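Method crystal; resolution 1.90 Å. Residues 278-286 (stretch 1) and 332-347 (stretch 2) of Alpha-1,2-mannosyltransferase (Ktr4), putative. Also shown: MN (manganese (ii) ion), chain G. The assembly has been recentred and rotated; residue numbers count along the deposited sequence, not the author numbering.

Stretch 1 278-286: HFWSNFEIG
Stretch 2 332-347: KVHWFRDIGYNHIPYY

Stretches 1 and 2 pack through side chains, burying 559 Å² in total, with no backbone hydrogen bond between them. From Asn-282 to Ile-285 the two chains run in opposite directions: CA of Asn-282 lies 7.6 Å from CA of His-343, CA of Phe-283 8.5 Å from CA of Tyr-341, and CA of Ile-285 9.1 Å from CA of Phe-336. Outside that run, CA of Phe-279 lies 9.6 Å from CA of Trp-335. Strand 278-279 opens stretch 1; Phe-279 (phi/psi -71/135, chi1 m, chi2 -63°) sends CZ to 3.9 Å from CG1 of Val-333, in strand 333-335.

Trp-280 (-84/96, chi1 -155°, chi2 27°) contributes the largest covered area. Its CH2 reaches 3.2 Å from O of His-343, at the indole edge, while Tyr-346 (m, -62°) turns its ring edge toward the indole face, with CD2 3.6 Å from CH2 of Trp-280. The receiving hairpin pairs strand 341-343 with 346-347 across a cis peptide before Pro-345, and N of Tyr-346 donates to O of His-343 at 2.9 Å.

Ser-281 (-69/-10), its CA-to-CB bond pointing away, and Asn-282 lie within a turn closed by N of Phe-283 donating to O of Trp-280 at 3.3 Å. Asn-282 (-53/-31, p, 70°) points toward stretch 2, and its OD1 accepts a short 2.5 Å hydrogen bond from OH of Tyr-341 (t, 78°). Water 1 donates to O of Asn-282 (2.7 Å) and OH of Tyr-341 (2.8 Å), bridging the two residues. ND2 of Asn-282 lies over the imidazole face of His-343 (t, -69°), whose NE2 binds MN at 2.1 Å.

Phe-283 (-107/129, t, -82°) sets CB over the Tyr-341 ring, 4.0 Å from its centroid, a CH-pi contact; its own ring edge meets the same face, and CZ lies 3.9 Å from CD1 of Ile-339 (mt).

Glu-284 (-153/138) points away. Ile-285 (-121/118, mt) returns, with CD1 over the Phe-336 (m, -74°) face, 3.8 Å from CE2 of Phe-336. Phe-336 and Ile-339 are the ends of a type I turn, closed by N of Ile-339 donating to O of Phe-336 at 3.1 Å; CD1 of Ile-285 also lies 4.1 Å from CD1 of Ile-339.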

# COMPACT_ATOMS: atom_id res chain seq x y z
N HIS A 278 -1.19 5.96 8.04
CA HIS A 278 -0.58 5.50 6.82
C HIS A 278 -1.63 4.90 5.92
O HIS A 278 -2.66 4.38 6.38
CB HIS A 278 0.51 4.47 7.13
CG HIS A 278 0.03 3.26 7.88
ND1 HIS A 278 -0.05 3.23 9.26
CD2 HIS A 278 -0.38 2.05 7.45
CE1 HIS A 278 -0.49 2.04 9.63
NE2 HIS A 278 -0.69 1.30 8.56
N PHE A 279 -1.35 4.98 4.63
CA PHE A 279 -2.11 4.27 3.62
C PHE A 279 -1.75 2.80 3.81
O PHE A 279 -0.58 2.47 4.01
CB PHE A 279 -1.70 4.74 2.23
CG PHE A 279 -1.81 6.23 2.04
CD1 PHE A 279 -3.04 6.86 2.12
CD2 PHE A 279 -0.68 6.99 1.78
CE1 PHE A 279 -3.15 8.23 1.94
CE2 PHE A 279 -0.78 8.36 1.60
CZ PHE A 279 -2.01 8.98 1.67
N TRP A 280 -2.74 1.93 3.80
CA TRP A 280 -2.49 0.54 4.17
C TRP A 280 -1.96 -0.21 2.95
O TRP A 280 -2.72 -0.69 2.12
CB TRP A 280 -3.74 -0.12 4.76
CG TRP A 280 -3.43 -1.27 5.67
CD1 TRP A 280 -2.29 -1.46 6.40
CD2 TRP A 280 -4.29 -2.36 5.98
NE1 TRP A 280 -2.38 -2.60 7.13
CE2 TRP A 280 -3.60 -3.18 6.90
CE3 TRP A 280 -5.56 -2.74 5.57
CZ2 TRP A 280 -4.14 -4.36 7.42
CZ3 TRP A 280 -6.11 -3.92 6.09
CH2 TRP A 280 -5.39 -4.71 7.00
N SER A 281 -0.64 -0.30 2.90
CA SER A 281 0.11 -0.61 1.68
C SER A 281 -0.04 -2.03 1.10
O SER A 281 0.47 -2.28 0.00
CB SER A 281 1.59 -0.33 1.91
OG SER A 281 2.12 -1.26 2.83
N ASN A 282 -0.66 -2.95 1.82
CA ASN A 282 -0.99 -4.25 1.21
C ASN A 282 -1.78 -4.08 -0.11
O ASN A 282 -1.66 -4.90 -1.02
CB ASN A 282 -1.70 -5.20 2.17
CG ASN A 282 -2.86 -4.56 2.89
OD1 ASN A 282 -3.90 -4.27 2.30
ND2 ASN A 282 -2.69 -4.35 4.18
N PHE A 283 -2.58 -3.01 -0.19
CA PHE A 283 -3.16 -2.51 -1.44
C PHE A 283 -2.44 -1.23 -1.83
O PHE A 283 -2.35 -0.31 -1.00
CB PHE A 283 -4.65 -2.18 -1.26
CG PHE A 283 -5.28 -1.47 -2.44
CD1 PHE A 283 -5.14 -0.09 -2.60
CD2 PHE A 283 -5.99 -2.18 -3.40
CE1 PHE A 283 -5.69 0.56 -3.69
CE2 PHE A 283 -6.55 -1.53 -4.49
CZ PHE A 283 -6.40 -0.16 -4.64
N GLU A 284 -1.98 -1.15 -3.07
CA GLU A 284 -1.44 0.09 -3.64
C GLU A 284 -1.62 0.07 -5.14
O GLU A 284 -1.40 -0.97 -5.77
CB GLU A 284 0.07 0.25 -3.39
CG GLU A 284 0.47 0.42 -1.94
CD GLU A 284 1.92 0.85 -1.76
OE1 GLU A 284 2.17 1.59 -0.78
OE2 GLU A 284 2.80 0.48 -2.58
N ILE A 285 -2.02 1.20 -5.70
CA ILE A 285 -1.89 1.46 -7.13
C ILE A 285 -1.03 2.70 -7.23
O ILE A 285 -1.41 3.76 -6.74
CB ILE A 285 -3.25 1.64 -7.82
CG1 ILE A 285 -4.08 0.35 -7.70
CG2 ILE A 285 -3.03 2.01 -9.29
CD1 ILE A 285 -5.52 0.47 -8.16
N GLY A 286 0.15 2.58 -7.85
CA GLY A 286 1.12 3.67 -7.78
C GLY A 286 1.93 3.92 -9.04
O GLY A 286 2.03 3.06 -9.91
N LYS A 332 -2.68 14.58 -6.30
CA LYS A 332 -2.42 13.39 -7.13
C LYS A 332 -2.46 12.08 -6.35
O LYS A 332 -2.06 11.04 -6.88
CB LYS A 332 -1.07 13.53 -7.82
CG LYS A 332 -0.90 14.78 -8.67
CD LYS A 332 -2.02 14.93 -9.67
CE LYS A 332 -1.65 15.85 -10.83
NZ LYS A 332 -2.87 16.18 -11.61
N VAL A 333 -2.95 12.12 -5.11
CA VAL A 333 -3.18 10.91 -4.30
C VAL A 333 -4.69 10.71 -4.26
O VAL A 333 -5.44 11.66 -4.02
CB VAL A 333 -2.58 11.05 -2.89
CG1 VAL A 333 -2.92 9.82 -2.03
CG2 VAL A 333 -1.07 11.23 -2.98
N HIS A 334 -5.13 9.48 -4.50
CA HIS A 334 -6.55 9.20 -4.71
C HIS A 334 -7.05 8.08 -3.80
O HIS A 334 -6.40 7.04 -3.66
CB HIS A 334 -6.78 8.83 -6.19
CG HIS A 334 -8.17 8.37 -6.49
ND1 HIS A 334 -9.27 9.19 -6.40
CD2 HIS A 334 -8.64 7.17 -6.93
CE1 HIS A 334 -10.36 8.52 -6.75
NE2 HIS A 334 -10.00 7.29 -7.07
N TRP A 335 -8.19 8.31 -3.17
CA TRP A 335 -8.90 7.24 -2.44
C TRP A 335 -9.77 6.46 -3.42
O TRP A 335 -10.76 6.98 -3.93
CB TRP A 335 -9.77 7.84 -1.34
CG TRP A 335 -10.55 6.84 -0.54
CD1 TRP A 335 -10.15 5.60 -0.17
CD2 TRP A 335 -11.84 7.03 0.03
NE1 TRP A 335 -11.12 4.98 0.57
CE2 TRP A 335 -12.17 5.84 0.72
CE3 TRP A 335 -12.76 8.09 0.02
CZ2 TRP A 335 -13.38 5.68 1.38
CZ3 TRP A 335 -13.97 7.92 0.68
CH2 TRP A 335 -14.27 6.72 1.35
N PHE A 336 -9.40 5.20 -3.66
CA PHE A 336 -10.18 4.30 -4.51
C PHE A 336 -11.34 3.75 -3.71
O PHE A 336 -11.41 2.56 -3.42
CB PHE A 336 -9.30 3.16 -5.07
CG PHE A 336 -8.59 3.51 -6.33
CD1 PHE A 336 -9.28 3.59 -7.53
CD2 PHE A 336 -7.23 3.77 -6.33
CE1 PHE A 336 -8.62 3.90 -8.72
CE2 PHE A 336 -6.57 4.10 -7.51
CZ PHE A 336 -7.27 4.16 -8.69
N ARG A 337 -12.29 4.63 -3.38
CA ARG A 337 -13.45 4.26 -2.58
C ARG A 337 -14.31 3.19 -3.24
O ARG A 337 -14.93 2.40 -2.54
CB ARG A 337 -14.30 5.49 -2.26
CG ARG A 337 -14.98 6.16 -3.46
CD ARG A 337 -14.99 7.67 -3.29
NE ARG A 337 -16.08 8.11 -2.47
CZ ARG A 337 -16.18 9.28 -1.83
NH1 ARG A 337 -15.23 10.22 -1.84
NH2 ARG A 337 -17.27 9.49 -1.14
N ASP A 338 -14.29 3.16 -4.57
CA ASP A 338 -15.08 2.20 -5.35
C ASP A 338 -14.47 0.81 -5.50
O ASP A 338 -15.13 -0.08 -6.05
CB ASP A 338 -15.40 2.77 -6.75
CG ASP A 338 -14.16 3.20 -7.53
OD1 ASP A 338 -13.19 3.70 -6.92
OD2 ASP A 338 -14.16 3.06 -8.77
N ILE A 339 -13.24 0.59 -5.03
CA ILE A 339 -12.64 -0.74 -5.00
C ILE A 339 -12.91 -1.36 -3.64
O ILE A 339 -12.25 -1.03 -2.65
CB ILE A 339 -11.14 -0.73 -5.32
CG1 ILE A 339 -10.91 -0.12 -6.71
CG2 ILE A 339 -10.57 -2.15 -5.26
CD1 ILE A 339 -9.45 0.03 -7.10
N GLY A 340 -13.89 -2.26 -3.59
CA GLY A 340 -14.22 -3.00 -2.40
C GLY A 340 -13.07 -3.92 -2.05
O GLY A 340 -12.61 -4.69 -2.90
N TYR A 341 -12.60 -3.85 -0.80
CA TYR A 341 -11.35 -4.49 -0.41
C TYR A 341 -11.34 -4.95 1.03
O TYR A 341 -11.93 -4.30 1.89
CB TYR A 341 -10.19 -3.51 -0.66
CG TYR A 341 -8.82 -4.08 -0.36
CD1 TYR A 341 -8.19 -4.94 -1.25
CD2 TYR A 341 -8.17 -3.77 0.83
CE1 TYR A 341 -6.94 -5.46 -0.97
CE2 TYR A 341 -6.92 -4.30 1.12
CZ TYR A 341 -6.30 -5.14 0.21
OH TYR A 341 -5.06 -5.65 0.50
N ASN A 342 -10.67 -6.07 1.28
CA ASN A 342 -10.44 -6.59 2.63
C ASN A 342 -9.10 -7.30 2.70
O ASN A 342 -8.82 -8.18 1.89
CB ASN A 342 -11.59 -7.54 3.05
CG ASN A 342 -11.23 -8.45 4.24
OD1 ASN A 342 -11.28 -9.67 4.11
ND2 ASN A 342 -10.91 -7.86 5.39
N HIS A 343 -8.26 -6.87 3.64
CA HIS A 343 -7.13 -7.65 4.18
C HIS A 343 -7.47 -7.73 5.66
O HIS A 343 -7.78 -6.70 6.27
CB HIS A 343 -5.78 -6.91 3.95
CG HIS A 343 -4.55 -7.66 4.42
ND1 HIS A 343 -4.26 -7.87 5.75
CD2 HIS A 343 -3.48 -8.15 3.74
CE1 HIS A 343 -3.10 -8.51 5.86
NE2 HIS A 343 -2.60 -8.68 4.65
N ILE A 344 -7.42 -8.92 6.25
CA ILE A 344 -7.86 -9.11 7.64
C ILE A 344 -7.14 -8.09 8.54
O ILE A 344 -5.94 -7.92 8.38
CB ILE A 344 -7.56 -10.56 8.13
CG1 ILE A 344 -8.47 -11.57 7.40
CG2 ILE A 344 -7.78 -10.71 9.64
CD1 ILE A 344 -7.95 -12.99 7.40
N PRO A 345 -7.81 -7.37 9.44
CA PRO A 345 -9.23 -7.45 9.76
C PRO A 345 -10.04 -6.24 9.25
O PRO A 345 -11.12 -5.98 9.79
CB PRO A 345 -9.19 -7.46 11.29
CG PRO A 345 -8.11 -6.47 11.59
CD PRO A 345 -7.09 -6.62 10.49
N TYR A 346 -9.55 -5.51 8.24
CA TYR A 346 -10.16 -4.24 7.85
C TYR A 346 -10.73 -4.23 6.43
O TYR A 346 -10.35 -5.06 5.58
CB TYR A 346 -9.18 -3.07 8.02
CG TYR A 346 -8.62 -2.95 9.42
CD1 TYR A 346 -9.46 -2.71 10.51
CD2 TYR A 346 -7.25 -3.09 9.65
CE1 TYR A 346 -8.93 -2.61 11.79
CE2 TYR A 346 -6.72 -2.98 10.92
CZ TYR A 346 -7.56 -2.75 11.99
OH TYR A 346 -7.03 -2.66 13.24
N TYR A 347 -11.65 -3.29 6.21
CA TYR A 347 -12.47 -3.25 5.00
C TYR A 347 -12.58 -1.84 4.43
O TYR A 347 -12.59 -0.86 5.17
CB TYR A 347 -13.90 -3.71 5.29
CG TYR A 347 -14.00 -5.14 5.72
CD1 TYR A 347 -13.68 -5.52 7.03
CD2 TYR A 347 -14.40 -6.13 4.83
CE1 TYR A 347 -13.75 -6.84 7.43
CE2 TYR A 347 -14.47 -7.46 5.23
CZ TYR A 347 -14.15 -7.80 6.52
OH TYR A 347 -14.20 -9.12 6.91
MN MN G . -0.61 -9.46 4.44
O HOH W 1 -3.63 -6.62 -1.73
O HOH W 2 -1.35 -11.35 3.20
O HOH W 3 -1.20 -10.90 6.19